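Local atomic coordinates of nucleoporin NUP82 (Saccharomyces cerevisiae, PDB entry 3PBP), a protein that is a structural component of the nuclear pore complex, whose nucleoporins build the pore and can dock transiently associated transport factors. Residues N86-M91 and S140-L145; D149-F154 and L192-L197; N379-V384 and R422-A427; D416-E421 and L437-N442. The protein carries 1 engineered substitution. All coordinates share one frame; numbering follows the deposited sequence.

Interaction 1 (N86-M91 and S140-L145); sequences NEIFVM and SCIVVL
I88 spreads its two branches over the second strand of the neighbouring sheet, overlapping I142 with one and V144 with the other. With chi1 at -59° its CG2 methyl is anti to the backbone N, while the ethyl arm runs on extended to CD1. The two methyls thus meet different partners: I88 CG2 lies 3.8 Å from I142 CD1, and I88 CD1 reaches V144 CG2 at 3.4 Å. Both pairs approach tip to tip, methyl against methyl. I142 answers with its own ethyl arm, placed between the backbone N and the carbonyl carbon (chi1 62°), so that CD1 stands up from its strand and also comes to 4.1 Å from I88 CD1. V90 adds a slacker contact, its CG2 standing 4.5 Å from I142 CG2. Beta-branched residues suit this place, since they favour extended backbone and offer several methyls close to the chain for filling the gap between two layers. The strands run nearly antiparallel, 158° between directions and 10.5 Å between axes, a separation for side-chain packing and not for backbone pairing. This is how adjacent blades of a beta-propeller lie face on face. I88 and V144 also touch I127 of strand 127-132, I142 touches F154 of strand 151-155, and F112 of strand 110-115 rests on V90 and I142, so the contact is enclosed by strands of both blades.

Interaction 2 (D149-F154 and L192-L197); sequences DTITMF and LTLYCL
I151 points across the gap between two blades with its branches divided between L194 and C196, residues two apart that face it from the same side of their strand. With CG1 beside the backbone N (chi1 -58°) and the arm extended beyond it (chi2 167°), I151 CD1 reaches C196 SG at 3.9 Å. The shorter branch lies more loosely against the leucine, I151 CG2 standing 4.3 Å from L194 CD2. The thiol sulfur of C196 lies beside its own backbone N (chi1 -58°) and is directed at the isoleucine methyl. The arrangement joins strand 151-155, third in its blade, to strand 194-198, second in the next, the face-to-face packing expected of a beta-propeller. Around it F208 touches both I151 and C196, while L185 lies against L194 and C196. Nearby, D149 ties the same blades by hydrogen bonds from the backbone N atoms of I182 and D181 to its OD1 and OD2. Between the strands themselves the chemistry is apolar: a polarisable sulfur meets a buried methyl, so this patch depends on shape and exclusion of water, while D149 supplies directional bonds between the blades.

Interaction 3 (N379-V384 and R422-A427); sequences NIIQQV and RIPNLA
I381 extends its ethyl arm toward the pyrrolidine ring of P424, and the CD1 end of the arm meets the CG corner of the ring. This is the close part of the contact: I381 CD1 lies 3.3 Å from P424 CG, and the same methyl is 4.2 Å from P424 CD. The first torsion (chi1 -65°) sets CG1 anti to the carbonyl carbon, and the arm then runs fully extended (chi2 179°), which is what lets one methyl reach the ring. A proline suits its place, because its stiff hydrocarbon ring presents a compact apolar surface where the chain enters strand 425-431. L426, two residues on, stands farther back, L426 CD1 being 4.3 Å from I381 CD1, and it is partly exposed where I381 and P424 are buried. Away from this centre the contact gives way to solvent-exposed residues. N379, R422 and I423 are exposed, and their CB atoms point away from the opposite segment; I423 turns instead to K361 and I376. I381 has further apolar company in I420 and L439, which continue the same hydrophobic layer between two blades of the propeller. On the far side of strand 425-431, N425 uses OD1 to accept a hydrogen bond from the backbone N of I26, so the polar residue next to P424 serves a different strand. The interface proper is therefore made of methyl, methylene and ring carbons alone: its cohesion comes from dispersion and from burying hydrocarbon, with no polar side chain taking part in the contact between the two segments.

Interaction 4 (D416-E421 and L437-N442); sequences DIATIE and LALMSN
A418 and I417, adjacent in sequence, both send their side chains toward strand 434-440, each finding a leucine there. A418 CB meets L439 CD1 at 3.6 Å, and I417 CG2 lies 3.7 Å from L437 CD2. The isoleucine and L437 cross at about a right angle and touch through one methyl from each. Torsions bring those methyls in: I417 holds CG2 anti to the backbone N (chi1 -69°), and L437 likewise has CG in that position, whereas L439 turns CG beside its backbone N and extends to CD1. Two successive residues pointing the same way would break the rule of a regular strand, and a classic beta bulge explains it: I417 and A418 together face I381 on the neighbouring strand 380-385, with I417 at phi/psi -82/-48. The short side chain of A418 offers a single methyl, and that is enough to meet L439 CD1. The bulge falls near the end of strand 413-419, the outermost strand of its propeller blade within the chain. Backbone bonds from I381 to both residues hold it in place. Further out, Q448 of strand 445-449 gives NE2 to the backbone O of I417 and packs against A418 and L439, linking the bulge to the next blade. L426 of the adjoining strand 425-431 flanks L437 and L439, and S441 OG bonds to the backbone N of T444 in the turn after the strand.

In the fold
All four contacts join blades of the N-terminal beta-propeller domain of a longer protein; residues 1-409, most of this domain, form the region that interacts with NUP116. Interactions 1 and 2 share one blade, in which strands 141-146 and 151-155 are neighbours; it packs against the preceding blade through 86-91 and the following one through 192-197. Both are buried and belong to the core. Interactions 3 and 4, with centres only 5 Å apart, join another pair of blades and alternate along the chain; they lie nearer the surface, with partly exposed residues among those that touch. Aliphatics carry all four, joined by a cysteine in interaction 2, a proline in 3 and a bulge alanine in 4.

Interaction 1 (N86-M91 and S140-L145)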
loop_
_atom_site.group_PDB
_atom_site.type_symbol
_atom_site.label_atom_id
_atom_site.label_comp_id
_atom_site.label_asym_id
_atom_site.label_seq_id
_atom_site.Cartn_x
_atom_site.Cartn_y
_atom_site.Cartn_z
ATOM N N ASN A 86 -4.397 -1.142 -19.449
ATOM C CA ASN A 86 -4.399 -2.470 -20.004
ATOM C C ASN A 86 -3.065 -3.177 -20.115
ATOM O O ASN A 86 -2.995 -4.389 -19.940
ATOM C CB ASN A 86 -5.084 -2.411 -21.377
ATOM C CG ASN A 86 -5.111 -3.762 -22.080
ATOM O OD1 ASN A 86 -4.111 -4.188 -22.676
ATOM N ND2 ASN A 86 -6.251 -4.449 -22.002
ATOM N N GLU A 87 -2.006 -2.436 -20.410
ATOM C CA GLU A 87 -0.711 -3.075 -20.556
ATOM C C GLU A 87 0.455 -2.325 -19.911
ATOM O O GLU A 87 0.344 -1.146 -19.566
ATOM C CB GLU A 87 -0.439 -3.313 -22.044
ATOM C CG GLU A 87 -0.385 -2.046 -22.886
ATOM C CD GLU A 87 -0.371 -2.349 -24.382
ATOM O OE1 GLU A 87 0.140 -3.434 -24.760
ATOM O OE2 GLU A 87 -0.861 -1.503 -25.175
ATOM N N ILE A 88 1.570 -3.037 -19.762
ATOM C CA ILE A 88 2.787 -2.503 -19.158
ATOM C C ILE A 88 4.022 -2.811 -20.019
ATOM O O ILE A 88 4.206 -3.947 -20.477
ATOM C CB ILE A 88 3.039 -3.145 -17.755
ATOM C CG1 ILE A 88 1.859 -2.872 -16.818
ATOM C CG2 ILE A 88 4.339 -2.607 -17.154
ATOM C CD1 ILE A 88 1.936 -3.629 -15.486
ATOM N N PHE A 89 4.862 -1.802 -20.232
ATOM C CA PHE A 89 6.100 -1.992 -20.983
ATOM C C PHE A 89 7.269 -1.576 -20.100
ATOM O O PHE A 89 7.159 -0.620 -19.334
ATOM C CB PHE A 89 6.167 -1.112 -22.232
ATOM C CG PHE A 89 5.199 -1.486 -23.303
ATOM C CD1 PHE A 89 3.875 -1.024 -23.266
ATOM C CD2 PHE A 89 5.609 -2.270 -24.376
ATOM C CE1 PHE A 89 2.975 -1.334 -24.285
ATOM C CE2 PHE A 89 4.718 -2.584 -25.397
ATOM C CZ PHE A 89 3.397 -2.114 -25.352
ATOM N N VAL A 90 8.388 -2.282 -20.205
ATOM C CA VAL A 90 9.564 -1.903 -19.447
ATOM C C VAL A 90 10.741 -1.838 -20.417
ATOM O O VAL A 90 11.108 -2.837 -21.047
ATOM C CB VAL A 90 9.856 -2.882 -18.310
ATOM C CG1 VAL A 90 11.176 -2.523 -17.642
ATOM C CG2 VAL A 90 8.736 -2.818 -17.291
HETATM N N MSE A 91 11.312 -0.642 -20.546
HETATM C CA MSE A 91 12.435 -0.412 -21.438
HETATM C C MSE A 91 13.695 0.001 -20.712
HETATM O O MSE A 91 13.650 0.697 -19.700
HETATM C CB MSE A 91 12.071 0.651 -22.454
HETATM C CG MSE A 91 11.070 0.170 -23.456
HETATM SE SE MSE A 91 10.447 1.574 -24.625
HETATM C CE MSE A 91 8.690 0.868 -25.050
ATOM N N SER A 140 14.609 -5.146 -11.102
ATOM C CA SER A 140 13.843 -6.229 -11.719
ATOM C C SER A 140 12.444 -6.516 -11.209
ATOM O O SER A 140 11.842 -7.510 -11.620
ATOM C CB SER A 140 14.641 -7.530 -11.644
ATOM O OG SER A 140 14.919 -7.854 -10.292
ATOM N N CYS A 141 11.908 -5.672 -10.340
ATOM C CA CYS A 141 10.580 -5.944 -9.820
ATOM C C CYS A 141 9.578 -4.788 -9.925
ATOM O O CYS A 141 9.849 -3.682 -9.462
ATOM C CB CYS A 141 10.711 -6.392 -8.369
ATOM S SG CYS A 141 9.149 -6.674 -7.531
ATOM N N ILE A 142 8.425 -5.035 -10.547
ATOM C CA ILE A 142 7.413 -3.990 -10.639
ATOM C C ILE A 142 6.172 -4.397 -9.853
ATOM O O ILE A 142 5.730 -5.550 -9.884
ATOM C CB ILE A 142 6.999 -3.648 -12.105
ATOM C CG1 ILE A 142 6.372 -4.862 -12.790
ATOM C CG2 ILE A 142 8.199 -3.116 -12.871
ATOM C CD1 ILE A 142 5.751 -4.522 -14.128
ATOM N N VAL A 143 5.626 -3.433 -9.127
ATOM C CA VAL A 143 4.460 -3.675 -8.302
ATOM C C VAL A 143 3.251 -3.112 -9.025
ATOM O O VAL A 143 3.237 -1.939 -9.403
ATOM C CB VAL A 143 4.644 -2.997 -6.939
ATOM C CG1 VAL A 143 3.491 -3.331 -6.007
ATOM C CG2 VAL A 143 5.959 -3.430 -6.352
ATOM N N VAL A 144 2.237 -3.946 -9.225
ATOM C CA VAL A 144 1.051 -3.510 -9.947
ATOM C C VAL A 144 -0.234 -3.575 -9.132
ATOM O O VAL A 144 -0.605 -4.636 -8.625
ATOM C CB VAL A 144 0.880 -4.353 -11.254
ATOM C CG1 VAL A 144 -0.343 -3.887 -12.030
ATOM C CG2 VAL A 144 2.137 -4.234 -12.117
ATOM N N LEU A 145 -0.904 -2.434 -9.005
ATOM C CA LEU A 145 -2.176 -2.358 -8.291
ATOM C C LEU A 145 -3.303 -2.295 -9.332
ATOM O O LEU A 145 -3.272 -1.450 -10.238
ATOM C CB LEU A 145 -2.235 -1.104 -7.412
ATOM C CG LEU A 145 -3.623 -0.799 -6.849
ATOM C CD1 LEU A 145 -3.925 -1.788 -5.732
ATOM C CD2 LEU A 145 -3.691 0.626 -6.336
#

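Interaction 2 (D149-F154 and L192-L197)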
loop_
_atom_site.group_PDB
_atom_site.type_symbol
_atom_site.label_atom_id
_atom_site.label_comp_id
_atom_site.label_asym_id
_atom_site.label_seq_id
_atom_site.Cartn_x
_atom_site.Cartn_y
_atom_site.Cartn_z
ATOM N N ASP A 149 -7.938 -4.197 -6.381
ATOM C CA ASP A 149 -7.430 -3.840 -5.057
ATOM C C ASP A 149 -6.395 -4.939 -4.823
ATOM O O ASP A 149 -5.865 -5.137 -3.733
ATOM C CB ASP A 149 -8.518 -3.870 -3.977
ATOM C CG ASP A 149 -9.421 -2.655 -4.033
ATOM O OD1 ASP A 149 -8.895 -1.538 -4.258
ATOM O OD2 ASP A 149 -10.651 -2.822 -3.843
ATOM N N THR A 150 -6.123 -5.647 -5.904
ATOM C CA THR A 150 -5.170 -6.723 -5.925
ATOM C C THR A 150 -3.802 -6.068 -6.212
ATOM O O THR A 150 -3.713 -5.110 -6.993
ATOM C CB THR A 150 -5.584 -7.739 -7.040
ATOM O OG1 THR A 150 -5.102 -9.041 -6.707
ATOM C CG2 THR A 150 -5.028 -7.328 -8.405
ATOM N N ILE A 151 -2.745 -6.558 -5.565
ATOM C CA ILE A 151 -1.399 -6.008 -5.776
ATOM C C ILE A 151 -0.494 -7.137 -6.258
ATOM O O ILE A 151 -0.336 -8.150 -5.582
ATOM C CB ILE A 151 -0.839 -5.394 -4.470
ATOM C CG1 ILE A 151 -1.786 -4.290 -3.973
ATOM C CG2 ILE A 151 0.560 -4.831 -4.716
ATOM C CD1 ILE A 151 -1.522 -3.824 -2.556
ATOM N N THR A 152 0.105 -6.958 -7.427
ATOM C CA THR A 152 0.951 -7.995 -8.015
ATOM C C THR A 152 2.415 -7.604 -8.251
ATOM O O THR A 152 2.727 -6.464 -8.624
ATOM C CB THR A 152 0.353 -8.444 -9.379
ATOM O OG1 THR A 152 -1.064 -8.613 -9.238
ATOM C CG2 THR A 152 0.984 -9.748 -9.849
HETATM N N MSE A 153 3.310 -8.563 -8.046
HETATM C CA MSE A 153 4.722 -8.315 -8.271
HETATM C C MSE A 153 5.218 -9.165 -9.429
HETATM O O MSE A 153 5.127 -10.388 -9.404
HETATM C CB MSE A 153 5.544 -8.640 -7.029
HETATM C CG MSE A 153 5.516 -7.595 -5.940
HETATM SE SE MSE A 153 6.752 -8.075 -4.509
HETATM C CE MSE A 153 5.582 -9.087 -3.349
ATOM N N PHE A 154 5.743 -8.503 -10.447
ATOM C CA PHE A 154 6.263 -9.186 -11.625
ATOM C C PHE A 154 7.789 -9.126 -11.618
ATOM O O PHE A 154 8.381 -8.091 -11.287
ATOM C CB PHE A 154 5.769 -8.506 -12.912
ATOM C CG PHE A 154 4.303 -8.682 -13.185
ATOM C CD1 PHE A 154 3.808 -9.888 -13.671
ATOM C CD2 PHE A 154 3.418 -7.623 -13.002
ATOM C CE1 PHE A 154 2.463 -10.031 -13.977
ATOM C CE2 PHE A 154 2.064 -7.760 -13.308
ATOM C CZ PHE A 154 1.585 -8.963 -13.796
ATOM N N LEU A 192 11.457 -2.283 2.890
ATOM C CA LEU A 192 10.793 -3.568 3.115
ATOM C C LEU A 192 9.287 -3.466 3.379
ATOM O O LEU A 192 8.602 -4.486 3.501
ATOM C CB LEU A 192 11.454 -4.271 4.299
ATOM C CG LEU A 192 12.987 -4.287 4.268
ATOM C CD1 LEU A 192 13.529 -4.734 5.612
ATOM C CD2 LEU A 192 13.473 -5.207 3.137
ATOM N N THR A 193 8.768 -2.242 3.451
ATOM C CA THR A 193 7.357 -2.038 3.758
ATOM C C THR A 193 6.569 -1.318 2.687
ATOM O O THR A 193 7.046 -0.347 2.114
ATOM C CB THR A 193 7.213 -1.234 5.064
ATOM O OG1 THR A 193 7.816 -1.959 6.144
ATOM C CG2 THR A 193 5.754 -0.987 5.378
ATOM N N LEU A 194 5.353 -1.780 2.431
ATOM C CA LEU A 194 4.500 -1.136 1.442
ATOM C C LEU A 194 3.241 -0.603 2.133
ATOM O O LEU A 194 2.443 -1.372 2.668
ATOM C CB LEU A 194 4.124 -2.124 0.333
ATOM C CG LEU A 194 3.196 -1.586 -0.750
ATOM C CD1 LEU A 194 3.872 -0.428 -1.490
ATOM C CD2 LEU A 194 2.832 -2.715 -1.717
ATOM N N TYR A 195 3.083 0.718 2.138
ATOM C CA TYR A 195 1.921 1.359 2.750
ATOM C C TYR A 195 0.798 1.492 1.721
ATOM O O TYR A 195 1.048 1.865 0.581
ATOM C CB TYR A 195 2.279 2.762 3.256
ATOM C CG TYR A 195 3.136 2.821 4.493
ATOM C CD1 TYR A 195 2.644 2.424 5.724
ATOM C CD2 TYR A 195 4.425 3.339 4.434
ATOM C CE1 TYR A 195 3.411 2.546 6.876
ATOM C CE2 TYR A 195 5.204 3.468 5.574
ATOM C CZ TYR A 195 4.688 3.070 6.795
ATOM O OH TYR A 195 5.445 3.216 7.931
ATOM N N CYS A 196 -0.430 1.203 2.132
ATOM C CA CYS A 196 -1.590 1.308 1.249
ATOM C C CYS A 196 -2.595 2.254 1.850
ATOM O O CYS A 196 -2.916 2.141 3.027
ATOM C CB CYS A 196 -2.272 -0.048 1.083
ATOM S SG CYS A 196 -1.176 -1.313 0.424
ATOM N N LEU A 197 -3.087 3.183 1.046
ATOM C CA LEU A 197 -4.099 4.133 1.496
ATOM C C LEU A 197 -5.435 3.700 0.884
ATOM O O LEU A 197 -5.606 3.757 -0.331
ATOM C CB LEU A 197 -3.758 5.538 1.020
ATOM C CG LEU A 197 -4.741 6.626 1.452
ATOM C CD1 LEU A 197 -4.580 6.889 2.938
ATOM C CD2 LEU A 197 -4.488 7.898 0.669
#

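Interaction 3 (N379-V384 and R422-A427)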
loop_
_atom_site.group_PDB
_atom_site.type_symbol
_atom_site.label_atom_id
_atom_site.label_comp_id
_atom_site.label_asym_id
_atom_site.label_seq_id
_atom_site.Cartn_x
_atom_site.Cartn_y
_atom_site.Cartn_z
ATOM N N ASN A 379 -3.493 24.690 -9.966
ATOM C CA ASN A 379 -2.714 25.528 -10.863
ATOM C C ASN A 379 -1.403 25.923 -10.227
ATOM O O ASN A 379 -0.652 26.731 -10.779
ATOM C CB ASN A 379 -3.502 26.778 -11.235
ATOM C CG ASN A 379 -4.814 26.448 -11.896
ATOM O OD1 ASN A 379 -4.851 25.750 -12.915
ATOM N ND2 ASN A 379 -5.906 26.940 -11.320
ATOM N N ILE A 380 -1.132 25.354 -9.060
ATOM C CA ILE A 380 0.100 25.649 -8.357
ATOM C C ILE A 380 0.859 24.383 -8.041
ATOM O O ILE A 380 0.302 23.285 -8.041
ATOM C CB ILE A 380 -0.153 26.357 -7.005
ATOM C CG1 ILE A 380 -0.796 27.721 -7.228
ATOM C CG2 ILE A 380 1.164 26.545 -6.249
ATOM C CD1 ILE A 380 -0.838 28.573 -5.971
ATOM N N ILE A 381 2.152 24.556 -7.805
ATOM C CA ILE A 381 3.016 23.474 -7.393
ATOM C C ILE A 381 3.594 24.142 -6.175
ATOM O O ILE A 381 4.352 25.102 -6.293
ATOM C CB ILE A 381 4.168 23.184 -8.373
ATOM C CG1 ILE A 381 3.623 22.686 -9.705
ATOM C CG2 ILE A 381 5.085 22.120 -7.786
ATOM C CD1 ILE A 381 4.714 22.402 -10.711
ATOM N N GLN A 382 3.189 23.682 -5.003
ATOM C CA GLN A 382 3.695 24.251 -3.770
ATOM C C GLN A 382 4.709 23.276 -3.203
ATOM O O GLN A 382 4.747 22.104 -3.589
ATOM C CB GLN A 382 2.555 24.465 -2.771
ATOM C CG GLN A 382 1.684 25.672 -3.063
ATOM C CD GLN A 382 0.492 25.763 -2.139
ATOM O OE1 GLN A 382 -0.506 25.074 -2.329
ATOM N NE2 GLN A 382 0.595 26.605 -1.119
ATOM N N GLN A 383 5.550 23.767 -2.308
ATOM C CA GLN A 383 6.538 22.915 -1.679
ATOM C C GLN A 383 6.455 23.061 -0.173
ATOM O O GLN A 383 6.729 24.127 0.375
ATOM C CB GLN A 383 7.956 23.263 -2.124
ATOM C CG GLN A 383 8.978 22.288 -1.552
ATOM C CD GLN A 383 10.384 22.834 -1.531
ATOM O OE1 GLN A 383 11.246 22.420 -2.319
ATOM N NE2 GLN A 383 10.632 23.771 -0.623
ATOM N N VAL A 384 6.056 21.984 0.487
ATOM C CA VAL A 384 5.963 21.974 1.929
ATOM C C VAL A 384 7.361 21.605 2.411
ATOM O O VAL A 384 7.914 20.587 2.004
ATOM C CB VAL A 384 4.950 20.925 2.395
ATOM C CG1 VAL A 384 4.816 20.962 3.896
ATOM C CG2 VAL A 384 3.621 21.182 1.739
ATOM N N ARG A 422 -1.271 21.984 -16.405
ATOM C CA ARG A 422 -1.445 20.551 -16.604
ATOM C C ARG A 422 -0.456 19.892 -15.647
ATOM O O ARG A 422 0.750 20.115 -15.789
ATOM C CB ARG A 422 -1.077 20.184 -18.046
ATOM C CG ARG A 422 -1.657 21.110 -19.109
ATOM C CD ARG A 422 -3.023 20.634 -19.531
ATOM N NE ARG A 422 -2.978 19.229 -19.925
ATOM C CZ ARG A 422 -4.017 18.550 -20.400
ATOM N NH1 ARG A 422 -5.195 19.146 -20.546
ATOM N NH2 ARG A 422 -3.879 17.269 -20.722
ATOM N N ILE A 423 -0.944 19.106 -14.681
ATOM C CA ILE A 423 -0.054 18.434 -13.722
ATOM C C ILE A 423 1.280 18.110 -14.390
ATOM O O ILE A 423 1.421 17.086 -15.066
ATOM C CB ILE A 423 -0.651 17.120 -13.213
ATOM C CG1 ILE A 423 -1.998 17.386 -12.533
ATOM C CG2 ILE A 423 0.326 16.456 -12.246
ATOM C CD1 ILE A 423 -2.687 16.115 -12.035
ATOM N N PRO A 424 2.284 18.981 -14.200
ATOM C CA PRO A 424 3.593 18.764 -14.811
ATOM C C PRO A 424 4.390 17.564 -14.315
ATOM O O PRO A 424 4.055 16.913 -13.318
ATOM C CB PRO A 424 4.306 20.092 -14.561
ATOM C CG PRO A 424 3.792 20.475 -13.227
ATOM C CD PRO A 424 2.307 20.174 -13.332
ATOM N N ASN A 425 5.450 17.293 -15.060
ATOM C CA ASN A 425 6.373 16.213 -14.801
ATOM C C ASN A 425 7.569 16.924 -14.150
ATOM O O ASN A 425 8.097 17.885 -14.708
ATOM C CB ASN A 425 6.739 15.585 -16.153
ATOM C CG ASN A 425 7.238 14.171 -16.035
ATOM O OD1 ASN A 425 8.421 13.935 -15.796
ATOM N ND2 ASN A 425 6.337 13.212 -16.201
ATOM N N LEU A 426 7.974 16.490 -12.961
ATOM C CA LEU A 426 9.106 17.121 -12.284
ATOM C C LEU A 426 10.396 16.325 -12.395
ATOM O O LEU A 426 10.381 15.120 -12.626
ATOM C CB LEU A 426 8.802 17.336 -10.804
ATOM C CG LEU A 426 7.978 18.548 -10.408
ATOM C CD1 LEU A 426 6.670 18.556 -11.173
ATOM C CD2 LEU A 426 7.736 18.503 -8.910
ATOM N N ALA A 427 11.515 17.012 -12.211
ATOM C CA ALA A 427 12.820 16.382 -12.261
ATOM C C ALA A 427 13.881 17.300 -11.666
ATOM O O ALA A 427 13.912 18.493 -11.935
ATOM C CB ALA A 427 13.167 16.031 -13.696
#

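Interaction 4 (D416-E421 and L437-N442)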
loop_
_atom_site.group_PDB
_atom_site.type_symbol
_atom_site.label_atom_id
_atom_site.label_comp_id
_atom_site.label_asym_id
_atom_site.label_seq_id
_atom_site.Cartn_x
_atom_site.Cartn_y
_atom_site.Cartn_z
ATOM N N ASP A 416 5.171 28.643 -2.745
ATOM C CA ASP A 416 4.694 28.475 -4.112
ATOM C C ASP A 416 5.868 28.364 -5.077
ATOM O O ASP A 416 6.667 29.288 -5.226
ATOM C CB ASP A 416 3.783 29.642 -4.497
ATOM C CG ASP A 416 2.473 29.643 -3.717
ATOM O OD1 ASP A 416 1.654 28.713 -3.904
ATOM O OD2 ASP A 416 2.259 30.575 -2.912
ATOM N N ILE A 417 5.964 27.211 -5.723
ATOM C CA ILE A 417 7.041 26.940 -6.656
ATOM C C ILE A 417 6.761 27.532 -8.017
ATOM O O ILE A 417 7.621 28.189 -8.598
ATOM C CB ILE A 417 7.270 25.412 -6.807
ATOM C CG1 ILE A 417 7.856 24.845 -5.511
ATOM C CG2 ILE A 417 8.194 25.122 -7.971
ATOM C CD1 ILE A 417 9.223 25.397 -5.147
ATOM N N ALA A 418 5.560 27.303 -8.531
ATOM C CA ALA A 418 5.224 27.817 -9.843
ATOM C C ALA A 418 3.768 27.602 -10.183
ATOM O O ALA A 418 3.077 26.827 -9.529
ATOM C CB ALA A 418 6.092 27.151 -10.889
ATOM N N THR A 419 3.310 28.299 -11.215
ATOM C CA THR A 419 1.935 28.182 -11.664
ATOM C C THR A 419 1.914 27.228 -12.836
ATOM O O THR A 419 2.665 27.396 -13.792
ATOM C CB THR A 419 1.366 29.541 -12.117
ATOM O OG1 THR A 419 1.327 30.440 -10.997
ATOM C CG2 THR A 419 -0.038 29.365 -12.692
ATOM N N ILE A 420 1.059 26.220 -12.748
ATOM C CA ILE A 420 0.942 25.221 -13.799
ATOM C C ILE A 420 -0.452 25.239 -14.394
ATOM O O ILE A 420 -1.311 26.011 -13.971
ATOM C CB ILE A 420 1.188 23.807 -13.260
ATOM C CG1 ILE A 420 0.175 23.508 -12.153
ATOM C CG2 ILE A 420 2.607 23.685 -12.757
ATOM C CD1 ILE A 420 0.130 22.070 -11.718
ATOM N N GLU A 421 -0.667 24.363 -15.368
ATOM C CA GLU A 421 -1.949 24.257 -16.033
ATOM C C GLU A 421 -2.298 22.798 -16.214
ATOM O O GLU A 421 -3.463 22.415 -16.184
ATOM C CB GLU A 421 -1.895 24.949 -17.395
ATOM C CG GLU A 421 -2.547 26.320 -17.409
ATOM C CD GLU A 421 -2.213 27.115 -18.658
ATOM O OE1 GLU A 421 -2.417 26.590 -19.775
ATOM O OE2 GLU A 421 -1.747 28.269 -18.520
ATOM N N LEU A 437 14.926 22.599 -10.789
ATOM C CA LEU A 437 13.720 21.802 -10.913
ATOM C C LEU A 437 13.184 21.996 -12.315
ATOM O O LEU A 437 12.891 23.112 -12.718
ATOM C CB LEU A 437 12.675 22.255 -9.903
ATOM C CG LEU A 437 11.299 21.606 -10.021
ATOM C CD1 LEU A 437 11.392 20.104 -9.768
ATOM C CD2 LEU A 437 10.368 22.257 -9.021
ATOM N N ALA A 438 13.073 20.915 -13.069
ATOM C CA ALA A 438 12.557 21.013 -14.419
ATOM C C ALA A 438 11.074 20.709 -14.383
ATOM O O ALA A 438 10.665 19.663 -13.896
ATOM C CB ALA A 438 13.274 20.030 -15.329
ATOM N N LEU A 439 10.265 21.639 -14.873
ATOM C CA LEU A 439 8.821 21.452 -14.914
ATOM C C LEU A 439 8.446 21.208 -16.358
ATOM O O LEU A 439 8.567 22.089 -17.201
ATOM C CB LEU A 439 8.101 22.694 -14.391
ATOM C CG LEU A 439 8.351 22.998 -12.914
ATOM C CD1 LEU A 439 7.596 24.254 -12.505
ATOM C CD2 LEU A 439 7.908 21.805 -12.073
HETATM N N MSE A 440 8.003 19.995 -16.641
HETATM C CA MSE A 440 7.625 19.623 -17.991
HETATM C C MSE A 440 6.119 19.515 -18.140
HETATM O O MSE A 440 5.433 19.033 -17.244
HETATM C CB MSE A 440 8.249 18.274 -18.341
HETATM C CG MSE A 440 7.866 17.713 -19.712
HETATM SE SE MSE A 440 8.911 18.466 -21.163
HETATM C CE MSE A 440 10.679 18.198 -20.375
ATOM N N SER A 441 5.610 19.969 -19.278
ATOM C CA SER A 441 4.184 19.886 -19.573
ATOM C C SER A 441 4.043 19.729 -21.081
ATOM O O SER A 441 5.015 19.870 -21.828
ATOM C CB SER A 441 3.432 21.138 -19.099
ATOM O OG SER A 441 3.744 22.265 -19.895
ATOM N N ASN A 442 2.837 19.407 -21.522
ATOM C CA ASN A 442 2.576 19.242 -22.941
ATOM C C ASN A 442 3.203 20.388 -23.722
ATOM O O ASN A 442 4.039 20.178 -24.596
ATOM C CB ASN A 442 1.064 19.232 -23.182
ATOM C CG ASN A 442 0.304 20.138 -22.201
ATOM O OD1 ASN A 442 0.668 21.300 -21.975
ATOM N ND2 ASN A 442 -0.764 19.602 -21.619
#